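Local structure of exonuclease (3SYY) at residues R63-L67 and Y155-L159; E81-G87 and S100-G106; T93-F97 and V184-L188; L110-K114 and Q137-M142; R147-V153 and F166-R172. The protein digests double-stranded DNA as an alkaline exonuclease of strict 5'-to-3' polarity, with magnesium ions held in its probable active site. All blocks are in the same frame, centred on the assembly; numbering follows the deposited sequence.

Overall arrangement
Contacts 2, 4 and 5 share one sheet and run from its edge strand 83-84 to its other edge, strand 165-171. Contact 4 lies about 10 Å from contact 2 and about 7 Å from contact 5, centre to centre, and contacts 2 and 4 bind the same magnesium ion, through Asp102 in one and Glu112 and Ile113 in the other. Contact 1 sits where strand 149-155 ends, its centre about 18 Å from that of contact 4, with the Tyr155 side chain about 10 Å from a bound magnesium ion. Contact 3 lies about 33 Å from contact 1, centre to centre, on the opposite side of the chain's centre, and meets contact 4 where Phe97 packs on Thr140.

Contact 1: R63-L67 and Y155-L159; sequences RGTEL and YDDRL
Arg63 and Arg158 lay their guanidinium groups flat on one another, planes 3° apart and CZ of Arg63 3.4 Å from CZ of Arg158. Two carboxylates, Asp156 and Asp157, probably offset the like charges. Asp156 takes NE and NH2 of Arg158 side-on, its OD1 2.8 Å from Arg158 NE, while its OD2 also bonds Thr118. Asp157 OD2 meets Arg63 NH1 at the guanidinium edge, a weak bond of 3.0 Å. Arg63, Asp157 and Arg158 are partly exposed, Asp156 is buried, and a water joins Arg63 NH2 to the carbonyl O of Tyr155. The apolar side, by contrast, is buried: with CG anti to the backbone N (chi1 -160°), Leu67 brings its branch point to the edge of the Tyr155 ring, Leu67 CD2 lying 3.6 Å from Tyr155 CD2. Arg158 also forms a salt bridge to Glu53 of the second subunit. A salt-bridge network thus grows from an Asx turn, Asp156 OD1 accepting from Arg158 N, at a subunit boundary of the three-chain assembly, consistent with the trimer of lambda exonuclease.

Contact 2: E81-G87 and S100-G106; sequences EIVTEVG and SPDGLVG. With MG (magnesium ion), chain B.
Thr84 and Leu104 exchange two backbone hydrogen bonds, Thr84 N to Leu104 O and Leu104 N to Thr84 O, both 2.8 Å, which makes them the hydrogen-bonded pair of a short antiparallel bridge. Next along, Val83 and Val105 are a non-hydrogen-bonded pair, and beyond them Gly106 N reaches Ile82 O at 3.0 Å, nearly straight at 169°. Toward the other end the strands part and water takes over: one molecule lies near Val86 O, Pro101 O and Ser100 OG, and a second accepts from Val86 N. Ser100 OG is also bonded by Arg12.

The segment 100-106 carries a metal ligand on the side turned from its partner. Asp102 OD2 binds magnesium at 2.4 Å, and OD1 of the same carboxylate accepts from a metal-bound water, so both oxygens are used at the site. Ser100 belongs to the other magnesium site, together with Glu112. Packing completes the contact. Val86 CG1, set between its backbone N and carbonyl carbon (chi1 78°), lies 3.9 Å from Pro101 CG and touches Leu104 CD2 as well. At the far end Val105 CG1 comes within 3.5 Å of Glu81 CB.

The Val83 and Val105 side chains face helix 59-79, on Ile76 and Tyr75, whereas Pro101 and Leu104 lean on Leu110 of strand 109-114, the next strand of the sheet.

Contact 3: T93-F97 and V184-L188; sequences TIAGF and VSAFL
Val184 and Leu188, which both press on the loop 93-97, are joined by the backbone hydrogen bond Leu188 N to Val184 O, 2.8 Å, one i to i+4 link of helix 174-205. They lie one turn apart on the flank with which this helix covers the loop between strands 89-90 and 97-99 of the small three-stranded sheet, with no hydrogen bond across.

Leu188 wedges its two branches among the loop atoms. Leu188 CD1 touches Ile94 CG2 at 3.6 Å and Ala95 O at 3.5 Å, and CD2 rests beside Gly96 O. Ser185 OG meets Ile94 CD1 at 3.6 Å and has a weak hydrogen bond to Glu181 O. Strand 16-17 and helix 21-25 pack on Phe97 through Val16 and Val21, and the His91 ring meets the Phe97 ring nearly parallel. With chi1 at -177°, the Phe97 ring turns one face to the helix, and Val184 CG1 sits over it in a CH-pi contact, 3.6 Å from the ring centroid and 5° off its normal.

Contact 4: L110-K114 and Q137-M142; sequences LIEIK and QMQTQM. With MG (magnesium ion), chain B.
Lys114 and Gln137 supply a direct hydrogen bond between strand 109-114 and helix 132-145. Lys114 NZ lies 2.8 Å from Gln137 OE1, in the carbonyl plane and on a lone pair, the two side chains arriving from opposite directions. Lys114 NZ also makes a salt bridge to Glu112 OE2 at 2.7 Å, from above the carboxylate plane, and donates to a metal-bound water. Gln137 thus probably acts from the second shell, orienting Lys114 beside a metal ligand.

Metal bonds come next. Glu112 OE2 binds magnesium at 2.3 Å and the carbonyl O of Ile113 binds it at 2.4 Å; Asp102 OD2 and two waters are the other ligands modelled. A chi1 of 168° and a bend at chi2 (60°) bring the Glu112 carboxylate to the ion. Glu112 also belongs to the magnesium site that includes Ser100.

Apolar contacts lie nearer the start of the strand segment: Leu110 CD1 on Met142 CG at 3.7 Å, and Glu112 CB on Met138 CG at 3.9 Å. The strand and helix segments run 150° apart, their axes 9.9 Å from one another. Glu112, Ile113 and Lys114 match the E-x-K element of the PD-(D/E)xK nuclease fold, with Asp102 as its preceding aspartate.

Contact 5: R147-V153 and F166-R172; sequences RQWCDFV and FCTRIER
Strands 149-153 and 166-171 run antiparallel as a beta hairpin, their axes 4.5 Å apart at closest approach, and the second belongs to the outermost strand of the five-stranded sheet within this chain. Cys150 with Ile170 and Phe152 with Thr168 are hydrogen-bonded pairs, for example Phe152 N to Thr168 O at 2.8 Å. Trp149 with Glu171, Asp151 with Arg169 and Val153 with Cys167 are non-hydrogen-bonded pairs. One further backbone bond, Arg172 N to Gln148 O, extends the pairing beyond the strands.

On the face that carries Trp149, Asp151 and Arg169, one guanidinium does two jobs. Arg169, bent at chi3 (-80°), lies flat over the Trp149 indole, its CZ 3.5 Å from the centroid of the six-membered ring and 2° off the normal, a cation-pi stack. Its edge meanwhile grips Asp151 side-on: Arg169 NE lies 2.8 Å from Asp151 OD1 and Arg169 NH2 3.1 Å from Asp151 OD2. Stack and salt bridge together fix the rotation of the group, and Tyr75 OH steadies Asp151 OD2 from helix 59-79.

The other face holds the aromatic pair: Phe152 CD1 meets Phe166 CE2 at 4.0 Å, rim against rim, with Thr124 of helix 118-127 packing on both. At the open end of the hairpin, Arg172 extends from CG to NE alongside segment 147-148; its NE has a salt bridge to Asp174, and its NH1 donates to Arg147 O, 2.8 Å away and in the guanidinium plane.

Contact 1: R63-L67 and Y155-L159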
# COMPACT_ATOMS: atom_id res chain seq x y z
N ARG A 63 -1.25 17.06 6.83
CA ARG A 63 -0.87 18.39 6.35
C ARG A 63 -2.18 19.15 6.05
O ARG A 63 -2.36 20.29 6.49
CB ARG A 63 0.01 18.30 5.11
CG ARG A 63 0.47 19.67 4.60
CD ARG A 63 0.59 19.66 3.10
NE ARG A 63 0.39 21.01 2.58
CZ ARG A 63 -0.78 21.49 2.14
NH1 ARG A 63 -0.80 22.74 1.70
NH2 ARG A 63 -1.89 20.73 2.13
N GLY A 64 -3.09 18.46 5.37
CA GLY A 64 -4.43 18.94 5.07
C GLY A 64 -5.24 19.43 6.24
O GLY A 64 -5.76 20.55 6.21
N THR A 65 -5.36 18.59 7.28
CA THR A 65 -6.11 18.92 8.50
C THR A 65 -5.53 20.15 9.16
O THR A 65 -6.29 21.01 9.62
CB THR A 65 -6.13 17.71 9.52
OG1 THR A 65 -6.75 16.59 8.87
CG2 THR A 65 -6.94 18.03 10.74
N GLU A 66 -4.20 20.24 9.16
CA GLU A 66 -3.54 21.37 9.77
C GLU A 66 -3.73 22.67 9.01
O GLU A 66 -3.66 23.74 9.59
CB GLU A 66 -2.05 21.11 9.94
CG GLU A 66 -1.76 20.37 11.25
CD GLU A 66 -0.31 20.12 11.46
OE1 GLU A 66 0.32 19.57 10.52
OE2 GLU A 66 0.21 20.44 12.56
N LEU A 67 -3.92 22.57 7.71
CA LEU A 67 -4.18 23.77 6.86
C LEU A 67 -5.63 24.26 6.91
O LEU A 67 -5.95 25.37 6.43
CB LEU A 67 -3.82 23.48 5.42
CG LEU A 67 -3.55 24.66 4.45
CD1 LEU A 67 -2.29 25.45 4.87
CD2 LEU A 67 -3.44 24.09 3.05
N TYR A 155 -8.37 24.62 -0.98
CA TYR A 155 -7.29 25.56 -0.68
C TYR A 155 -5.92 24.87 -0.69
O TYR A 155 -5.73 23.82 -0.04
CB TYR A 155 -7.50 26.15 0.69
CG TYR A 155 -6.48 27.14 1.14
CD1 TYR A 155 -6.44 28.44 0.60
CD2 TYR A 155 -5.59 26.83 2.17
CE1 TYR A 155 -5.48 29.35 1.04
CE2 TYR A 155 -4.64 27.74 2.62
CZ TYR A 155 -4.60 29.00 2.05
OH TYR A 155 -3.65 29.86 2.51
N ASP A 156 -4.98 25.50 -1.39
CA ASP A 156 -3.60 25.02 -1.34
C ASP A 156 -2.64 26.20 -1.36
O ASP A 156 -2.45 26.82 -2.40
CB ASP A 156 -3.32 24.11 -2.54
CG ASP A 156 -1.95 23.39 -2.43
OD1 ASP A 156 -1.14 23.73 -1.54
OD2 ASP A 156 -1.73 22.48 -3.20
N ASP A 157 -2.00 26.44 -0.23
CA ASP A 157 -1.08 27.53 -0.11
C ASP A 157 0.26 27.32 -0.80
O ASP A 157 1.09 28.24 -0.80
CB ASP A 157 -0.86 27.85 1.38
CG ASP A 157 -0.10 26.77 2.10
OD1 ASP A 157 0.47 27.07 3.14
OD2 ASP A 157 -0.02 25.61 1.66
N ARG A 158 0.51 26.15 -1.38
CA ARG A 158 1.81 25.96 -2.07
C ARG A 158 1.85 26.64 -3.42
O ARG A 158 2.94 26.81 -3.98
CB ARG A 158 2.11 24.46 -2.24
CG ARG A 158 2.30 23.81 -0.88
CD ARG A 158 2.25 22.26 -0.97
NE ARG A 158 0.87 21.83 -1.14
CZ ARG A 158 0.43 20.60 -0.90
NH1 ARG A 158 1.29 19.68 -0.43
NH2 ARG A 158 -0.86 20.30 -1.08
N LEU A 159 0.68 27.00 -3.94
CA LEU A 159 0.52 27.50 -5.30
C LEU A 159 0.71 29.03 -5.33
O LEU A 159 0.69 29.64 -4.30
CB LEU A 159 -0.86 27.12 -5.81
CG LEU A 159 -0.95 25.64 -6.20
CD1 LEU A 159 -2.35 25.26 -6.46
CD2 LEU A 159 -0.14 25.37 -7.49
O HOH W 1 -3.89 21.81 0.09

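Contact 2: E81-G87 and S100-G106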
# COMPACT_ATOMS: atom_id res chain seq x y z
N GLU A 81 -18.09 36.63 5.28
CA GLU A 81 -19.21 35.91 5.94
C GLU A 81 -18.93 35.67 7.42
O GLU A 81 -17.77 35.55 7.83
CB GLU A 81 -19.52 34.59 5.24
CG GLU A 81 -19.97 34.71 3.83
CD GLU A 81 -21.51 34.82 3.66
OE1 GLU A 81 -22.25 34.93 4.65
OE2 GLU A 81 -21.98 34.79 2.51
N ILE A 82 -19.99 35.61 8.23
CA ILE A 82 -19.85 35.21 9.63
C ILE A 82 -19.82 33.67 9.70
O ILE A 82 -20.80 33.00 9.35
CB ILE A 82 -21.06 35.74 10.48
CG1 ILE A 82 -21.03 35.21 11.92
CG2 ILE A 82 -22.37 35.32 9.86
CD1 ILE A 82 -20.67 36.24 12.98
N VAL A 83 -18.73 33.12 10.21
CA VAL A 83 -18.58 31.65 10.25
C VAL A 83 -18.53 31.18 11.67
O VAL A 83 -17.75 31.69 12.45
CB VAL A 83 -17.32 31.18 9.47
CG1 VAL A 83 -17.17 29.63 9.50
CG2 VAL A 83 -17.38 31.64 8.03
N THR A 84 -19.37 30.20 12.03
CA THR A 84 -19.29 29.63 13.38
C THR A 84 -18.89 28.15 13.29
O THR A 84 -19.40 27.44 12.46
CB THR A 84 -20.66 29.67 14.06
OG1 THR A 84 -21.26 30.93 13.75
CG2 THR A 84 -20.52 29.51 15.57
N GLU A 85 -18.02 27.70 14.16
CA GLU A 85 -17.72 26.29 14.18
C GLU A 85 -18.80 25.47 14.89
O GLU A 85 -19.57 25.99 15.71
CB GLU A 85 -16.30 26.05 14.64
CG GLU A 85 -15.33 26.51 13.50
CD GLU A 85 -13.94 25.94 13.62
OE1 GLU A 85 -13.03 26.70 14.00
OE2 GLU A 85 -13.75 24.74 13.33
N VAL A 86 -18.89 24.21 14.49
CA VAL A 86 -19.94 23.33 14.94
C VAL A 86 -19.34 21.92 14.99
O VAL A 86 -18.33 21.64 14.33
CB VAL A 86 -21.21 23.48 14.04
CG1 VAL A 86 -21.09 22.76 12.72
CG2 VAL A 86 -22.48 23.06 14.75
N GLY A 87 -19.91 21.05 15.81
CA GLY A 87 -19.41 19.68 15.91
C GLY A 87 -20.32 18.81 15.08
O GLY A 87 -20.73 19.18 13.98
N SER A 100 -20.87 16.71 9.93
CA SER A 100 -19.98 17.59 10.59
C SER A 100 -19.47 18.65 9.59
O SER A 100 -18.35 18.52 9.06
CB SER A 100 -18.82 16.78 11.16
OG SER A 100 -18.06 17.59 12.02
N PRO A 101 -20.28 19.69 9.31
CA PRO A 101 -19.75 20.68 8.36
C PRO A 101 -18.55 21.41 8.98
O PRO A 101 -18.38 21.41 10.19
CB PRO A 101 -20.95 21.61 8.07
CG PRO A 101 -21.95 21.37 9.18
CD PRO A 101 -21.65 20.01 9.79
N ASP A 102 -17.69 21.99 8.14
CA ASP A 102 -16.55 22.76 8.61
C ASP A 102 -16.94 24.17 9.11
O ASP A 102 -16.12 24.86 9.68
CB ASP A 102 -15.49 22.83 7.51
CG ASP A 102 -14.83 21.47 7.24
OD1 ASP A 102 -14.74 20.69 8.21
OD2 ASP A 102 -14.49 21.16 6.11
N GLY A 103 -18.18 24.58 8.91
CA GLY A 103 -18.65 25.83 9.57
C GLY A 103 -20.09 26.11 9.23
O GLY A 103 -20.57 25.72 8.18
N LEU A 104 -20.80 26.77 10.14
CA LEU A 104 -22.10 27.40 9.79
C LEU A 104 -21.83 28.80 9.27
O LEU A 104 -21.09 29.58 9.89
CB LEU A 104 -22.97 27.52 11.04
CG LEU A 104 -23.32 26.24 11.83
CD1 LEU A 104 -24.47 26.53 12.82
CD2 LEU A 104 -23.67 25.07 10.92
N VAL A 105 -22.41 29.11 8.13
CA VAL A 105 -22.17 30.41 7.49
C VAL A 105 -23.49 31.18 7.51
O VAL A 105 -24.48 30.74 6.95
CB VAL A 105 -21.72 30.28 6.03
CG1 VAL A 105 -21.33 31.65 5.47
CG2 VAL A 105 -20.52 29.31 5.91
N GLY A 106 -23.46 32.36 8.12
CA GLY A 106 -24.68 33.18 8.18
C GLY A 106 -25.78 32.42 8.89
O GLY A 106 -25.52 31.65 9.82
MG MG B . -13.43 19.17 5.31
O HOH W 2 -22.61 31.45 11.46
O HOH W 3 -17.35 20.27 12.33
O HOH W 4 -17.07 23.45 12.41
O HOH W 5 -12.82 18.95 7.48
O HOH W 6 -12.50 17.13 4.58

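Contact 3: T93-F97 and V184-L188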
# COMPACT_ATOMS: atom_id res chain seq x y z
N THR A 93 -34.42 13.58 12.15
CA THR A 93 -35.33 12.42 12.33
C THR A 93 -34.74 10.98 12.13
O THR A 93 -35.36 9.97 12.54
CB THR A 93 -36.55 12.56 11.42
OG1 THR A 93 -36.12 12.47 10.06
CG2 THR A 93 -37.25 13.93 11.68
N ILE A 94 -33.59 10.87 11.48
CA ILE A 94 -32.99 9.54 11.27
C ILE A 94 -31.94 9.28 12.34
O ILE A 94 -30.86 9.90 12.38
CB ILE A 94 -32.40 9.39 9.86
CG1 ILE A 94 -33.46 9.68 8.81
CG2 ILE A 94 -31.75 7.96 9.71
CD1 ILE A 94 -32.95 9.68 7.34
N ALA A 95 -32.27 8.37 13.26
CA ALA A 95 -31.34 8.10 14.34
C ALA A 95 -30.08 7.40 13.77
O ALA A 95 -30.20 6.64 12.80
CB ALA A 95 -32.02 7.18 15.39
N GLY A 96 -28.92 7.69 14.37
CA GLY A 96 -27.62 7.07 14.02
C GLY A 96 -27.00 7.67 12.75
O GLY A 96 -26.27 6.98 12.02
N PHE A 97 -27.31 8.94 12.49
CA PHE A 97 -26.92 9.60 11.23
C PHE A 97 -26.65 11.07 11.54
O PHE A 97 -27.47 11.73 12.20
CB PHE A 97 -28.05 9.45 10.22
CG PHE A 97 -27.81 10.00 8.80
CD1 PHE A 97 -28.93 10.44 8.06
CD2 PHE A 97 -26.56 10.03 8.18
CE1 PHE A 97 -28.81 10.91 6.73
CE2 PHE A 97 -26.42 10.50 6.85
CZ PHE A 97 -27.53 10.93 6.10
N VAL A 184 -29.83 5.77 3.19
CA VAL A 184 -29.19 5.72 4.50
C VAL A 184 -30.10 5.02 5.53
O VAL A 184 -29.63 4.24 6.36
CB VAL A 184 -28.75 7.13 4.96
CG1 VAL A 184 -28.45 7.14 6.43
CG2 VAL A 184 -27.54 7.61 4.10
N SER A 185 -31.40 5.30 5.45
CA SER A 185 -32.40 4.53 6.21
C SER A 185 -32.32 3.02 5.98
O SER A 185 -32.31 2.27 6.94
CB SER A 185 -33.82 5.08 5.95
OG SER A 185 -33.98 6.27 6.70
N ALA A 186 -32.25 2.60 4.73
CA ALA A 186 -32.16 1.17 4.39
C ALA A 186 -30.87 0.56 4.93
O ALA A 186 -30.86 -0.55 5.48
CB ALA A 186 -32.23 1.00 2.92
N PHE A 187 -29.76 1.30 4.76
CA PHE A 187 -28.47 0.88 5.28
C PHE A 187 -28.47 0.78 6.79
O PHE A 187 -27.92 -0.19 7.36
CB PHE A 187 -27.38 1.84 4.75
CG PHE A 187 -26.00 1.57 5.26
CD1 PHE A 187 -25.05 0.96 4.42
CD2 PHE A 187 -25.62 2.01 6.50
CE1 PHE A 187 -23.76 0.78 4.83
CE2 PHE A 187 -24.31 1.84 6.95
CZ PHE A 187 -23.37 1.19 6.07
N LEU A 188 -29.07 1.76 7.47
CA LEU A 188 -29.12 1.69 8.93
C LEU A 188 -30.03 0.52 9.39
O LEU A 188 -29.77 -0.07 10.41
CB LEU A 188 -29.60 3.00 9.54
CG LEU A 188 -28.48 4.07 9.56
CD1 LEU A 188 -29.08 5.54 9.68
CD2 LEU A 188 -27.48 3.78 10.67

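Contact 4: L110-K114 and Q137-M142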
# COMPACT_ATOMS: atom_id res chain seq x y z
N LEU A 110 -23.36 27.00 4.78
CA LEU A 110 -22.42 26.09 5.37
C LEU A 110 -21.12 26.28 4.61
O LEU A 110 -21.14 26.81 3.54
CB LEU A 110 -22.90 24.65 5.09
CG LEU A 110 -24.20 24.20 5.79
CD1 LEU A 110 -24.60 22.83 5.29
CD2 LEU A 110 -23.98 24.14 7.24
N ILE A 111 -20.01 25.79 5.16
CA ILE A 111 -18.76 25.70 4.39
C ILE A 111 -18.24 24.26 4.58
O ILE A 111 -18.35 23.71 5.67
CB ILE A 111 -17.72 26.76 4.85
CG1 ILE A 111 -16.37 26.59 4.15
CG2 ILE A 111 -17.58 26.77 6.37
CD1 ILE A 111 -15.38 27.74 4.41
N GLU A 112 -17.73 23.67 3.51
CA GLU A 112 -17.00 22.36 3.59
C GLU A 112 -15.66 22.69 2.93
O GLU A 112 -15.64 23.20 1.80
CB GLU A 112 -17.71 21.27 2.78
CG GLU A 112 -16.81 19.97 2.60
CD GLU A 112 -16.43 19.35 3.96
OE1 GLU A 112 -17.21 19.54 4.94
OE2 GLU A 112 -15.33 18.68 4.09
N ILE A 113 -14.57 22.45 3.65
CA ILE A 113 -13.21 22.77 3.21
C ILE A 113 -12.42 21.50 2.82
O ILE A 113 -12.37 20.52 3.59
CB ILE A 113 -12.48 23.45 4.37
CG1 ILE A 113 -13.14 24.82 4.70
CG2 ILE A 113 -10.95 23.64 4.05
CD1 ILE A 113 -12.62 25.42 5.99
N LYS A 114 -11.76 21.55 1.66
CA LYS A 114 -10.75 20.53 1.33
C LYS A 114 -9.38 21.20 1.22
O LYS A 114 -9.24 22.32 0.63
CB LYS A 114 -11.10 19.82 0.02
CG LYS A 114 -12.52 19.26 -0.08
CD LYS A 114 -12.88 18.35 1.07
CE LYS A 114 -14.29 17.71 0.88
NZ LYS A 114 -14.65 16.92 2.15
N GLN A 137 -21.79 14.42 0.35
CA GLN A 137 -21.43 14.87 1.68
C GLN A 137 -22.15 16.19 2.02
O GLN A 137 -22.73 16.35 3.08
CB GLN A 137 -19.92 15.09 1.73
CG GLN A 137 -19.48 15.63 3.06
CD GLN A 137 -17.99 15.93 3.10
OE1 GLN A 137 -17.33 16.03 2.06
NE2 GLN A 137 -17.46 16.04 4.30
N MET A 138 -22.09 17.14 1.09
CA MET A 138 -22.66 18.45 1.36
C MET A 138 -24.19 18.44 1.36
O MET A 138 -24.79 19.15 2.15
CB MET A 138 -22.13 19.45 0.34
CG MET A 138 -20.64 19.86 0.68
SD MET A 138 -20.00 21.02 -0.55
CE MET A 138 -19.94 20.13 -2.05
N GLN A 139 -24.80 17.64 0.50
CA GLN A 139 -26.28 17.54 0.54
C GLN A 139 -26.70 16.94 1.86
O GLN A 139 -27.69 17.37 2.45
CB GLN A 139 -26.84 16.75 -0.64
CG GLN A 139 -26.66 17.46 -2.01
CD GLN A 139 -27.48 18.81 -2.09
OE1 GLN A 139 -28.33 19.09 -1.22
NE2 GLN A 139 -27.17 19.63 -3.10
N THR A 140 -25.92 15.97 2.37
CA THR A 140 -26.18 15.38 3.68
C THR A 140 -26.00 16.35 4.80
O THR A 140 -26.76 16.34 5.78
CB THR A 140 -25.23 14.18 3.96
OG1 THR A 140 -25.42 13.19 2.93
CG2 THR A 140 -25.49 13.58 5.35
N GLN A 141 -24.98 17.20 4.70
CA GLN A 141 -24.78 18.22 5.73
C GLN A 141 -26.01 19.18 5.76
O GLN A 141 -26.49 19.54 6.85
CB GLN A 141 -23.51 19.04 5.43
CG GLN A 141 -22.22 18.38 5.81
CD GLN A 141 -21.02 19.02 5.08
OE1 GLN A 141 -19.87 18.63 5.29
NE2 GLN A 141 -21.30 20.00 4.25
N MET A 142 -26.51 19.52 4.58
CA MET A 142 -27.75 20.32 4.43
C MET A 142 -28.99 19.59 5.00
O MET A 142 -29.78 20.18 5.75
CB MET A 142 -27.94 20.73 2.98
CG MET A 142 -26.98 21.89 2.65
SD MET A 142 -27.15 22.59 1.01
CE MET A 142 -26.09 21.61 -0.03
MG MG B . -13.43 19.17 5.31
O HOH W 6 -12.50 17.13 4.58
O HOH W 5 -12.82 18.95 7.48

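Contact 5: R147-V153 and F166-R172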
# COMPACT_ATOMS: atom_id res chain seq x y z
N ARG A 147 -29.93 23.54 6.42
CA ARG A 147 -29.41 24.69 5.66
C ARG A 147 -29.69 24.64 4.19
O ARG A 147 -30.08 23.59 3.64
CB ARG A 147 -27.93 24.93 5.94
CG ARG A 147 -27.68 25.14 7.39
CD ARG A 147 -27.49 26.60 7.68
NE ARG A 147 -27.42 26.85 9.12
CZ ARG A 147 -26.78 27.87 9.66
NH1 ARG A 147 -26.07 28.69 8.89
NH2 ARG A 147 -26.79 28.05 10.97
N GLN A 148 -29.50 25.79 3.55
CA GLN A 148 -29.98 26.02 2.19
C GLN A 148 -28.87 25.95 1.11
O GLN A 148 -29.14 25.71 -0.05
CB GLN A 148 -30.71 27.39 2.13
CG GLN A 148 -31.98 27.43 2.99
CD GLN A 148 -32.98 26.31 2.65
OE1 GLN A 148 -33.35 25.53 3.52
NE2 GLN A 148 -33.38 26.20 1.38
N TRP A 149 -27.61 26.16 1.51
CA TRP A 149 -26.47 25.98 0.56
C TRP A 149 -25.20 25.69 1.34
O TRP A 149 -25.14 25.90 2.54
CB TRP A 149 -26.24 27.26 -0.29
CG TRP A 149 -26.21 28.53 0.54
CD1 TRP A 149 -27.27 29.40 0.78
CD2 TRP A 149 -25.08 29.10 1.22
NE1 TRP A 149 -26.86 30.46 1.56
CE2 TRP A 149 -25.52 30.32 1.83
CE3 TRP A 149 -23.72 28.75 1.33
CZ2 TRP A 149 -24.68 31.13 2.57
CZ3 TRP A 149 -22.88 29.56 2.08
CH2 TRP A 149 -23.36 30.74 2.68
N CYS A 150 -24.16 25.28 0.62
CA CYS A 150 -22.86 25.03 1.24
C CYS A 150 -21.84 25.52 0.23
O CYS A 150 -21.91 25.19 -0.94
CB CYS A 150 -22.64 23.54 1.46
SG CYS A 150 -21.03 23.17 2.25
N ASP A 151 -20.92 26.34 0.70
CA ASP A 151 -19.82 26.82 -0.14
C ASP A 151 -18.70 25.76 -0.02
O ASP A 151 -18.22 25.48 1.06
CB ASP A 151 -19.32 28.14 0.41
CG ASP A 151 -20.07 29.37 -0.20
OD1 ASP A 151 -20.72 29.19 -1.26
OD2 ASP A 151 -20.04 30.45 0.40
N PHE A 152 -18.33 25.19 -1.13
CA PHE A 152 -17.26 24.21 -1.15
C PHE A 152 -15.96 24.96 -1.40
O PHE A 152 -15.86 25.69 -2.38
CB PHE A 152 -17.52 23.29 -2.32
CG PHE A 152 -16.41 22.30 -2.56
CD1 PHE A 152 -15.41 22.57 -3.49
CD2 PHE A 152 -16.38 21.11 -1.84
CE1 PHE A 152 -14.36 21.62 -3.73
CE2 PHE A 152 -15.36 20.15 -2.08
CZ PHE A 152 -14.32 20.43 -3.00
N VAL A 153 -15.01 24.88 -0.48
CA VAL A 153 -13.74 25.59 -0.62
C VAL A 153 -12.66 24.52 -0.82
O VAL A 153 -12.63 23.54 -0.05
CB VAL A 153 -13.42 26.36 0.67
CG1 VAL A 153 -11.97 27.00 0.64
CG2 VAL A 153 -14.50 27.50 0.88
N PHE A 166 -10.18 28.34 -4.07
CA PHE A 166 -11.29 28.02 -4.96
C PHE A 166 -12.53 27.86 -4.12
O PHE A 166 -12.49 27.25 -3.03
CB PHE A 166 -11.04 26.71 -5.75
CG PHE A 166 -12.26 26.21 -6.48
CD1 PHE A 166 -12.51 26.62 -7.77
CD2 PHE A 166 -13.19 25.37 -5.84
CE1 PHE A 166 -13.62 26.19 -8.44
CE2 PHE A 166 -14.31 24.94 -6.49
CZ PHE A 166 -14.52 25.31 -7.81
N CYS A 167 -13.64 28.43 -4.59
CA CYS A 167 -14.89 28.29 -3.85
C CYS A 167 -16.04 28.27 -4.83
O CYS A 167 -16.04 29.05 -5.85
CB CYS A 167 -15.04 29.37 -2.79
SG CYS A 167 -16.66 29.37 -1.92
N THR A 168 -16.99 27.36 -4.61
CA THR A 168 -18.21 27.31 -5.46
C THR A 168 -19.40 26.92 -4.57
O THR A 168 -19.22 26.17 -3.59
CB THR A 168 -18.06 26.37 -6.66
OG1 THR A 168 -19.11 26.59 -7.61
CG2 THR A 168 -18.06 24.85 -6.23
N ARG A 169 -20.59 27.45 -4.88
CA ARG A 169 -21.75 27.25 -4.00
C ARG A 169 -22.59 26.11 -4.47
O ARG A 169 -22.92 26.03 -5.66
CB ARG A 169 -22.66 28.48 -3.96
CG ARG A 169 -23.65 28.40 -2.75
CD ARG A 169 -24.13 29.78 -2.37
NE ARG A 169 -23.14 30.49 -1.55
CZ ARG A 169 -23.40 31.64 -0.95
NH1 ARG A 169 -24.60 32.17 -1.08
NH2 ARG A 169 -22.49 32.24 -0.22
N ILE A 170 -22.94 25.24 -3.53
CA ILE A 170 -23.79 24.09 -3.87
C ILE A 170 -25.11 24.31 -3.16
O ILE A 170 -25.16 24.35 -1.92
CB ILE A 170 -23.14 22.74 -3.42
CG1 ILE A 170 -21.73 22.58 -4.05
CG2 ILE A 170 -24.10 21.56 -3.77
CD1 ILE A 170 -21.69 22.45 -5.65
N GLU A 171 -26.17 24.50 -3.94
CA GLU A 171 -27.50 24.78 -3.39
C GLU A 171 -28.14 23.47 -2.92
O GLU A 171 -28.01 22.45 -3.59
CB GLU A 171 -28.41 25.39 -4.49
CG GLU A 171 -27.97 26.79 -5.01
CD GLU A 171 -28.07 27.89 -3.95
OE1 GLU A 171 -27.17 28.74 -3.91
OE2 GLU A 171 -29.02 27.90 -3.12
N ARG A 172 -28.87 23.51 -1.80
CA ARG A 172 -29.73 22.38 -1.35
C ARG A 172 -30.51 21.71 -2.48
O ARG A 172 -31.21 22.39 -3.24
CB ARG A 172 -30.71 22.88 -0.29
CG ARG A 172 -31.62 21.79 0.28
CD ARG A 172 -32.45 22.32 1.44
NE ARG A 172 -33.09 21.20 2.13
CZ ARG A 172 -32.79 20.81 3.36
NH1 ARG A 172 -31.90 21.45 4.07
NH2 ARG A 172 -33.42 19.76 3.89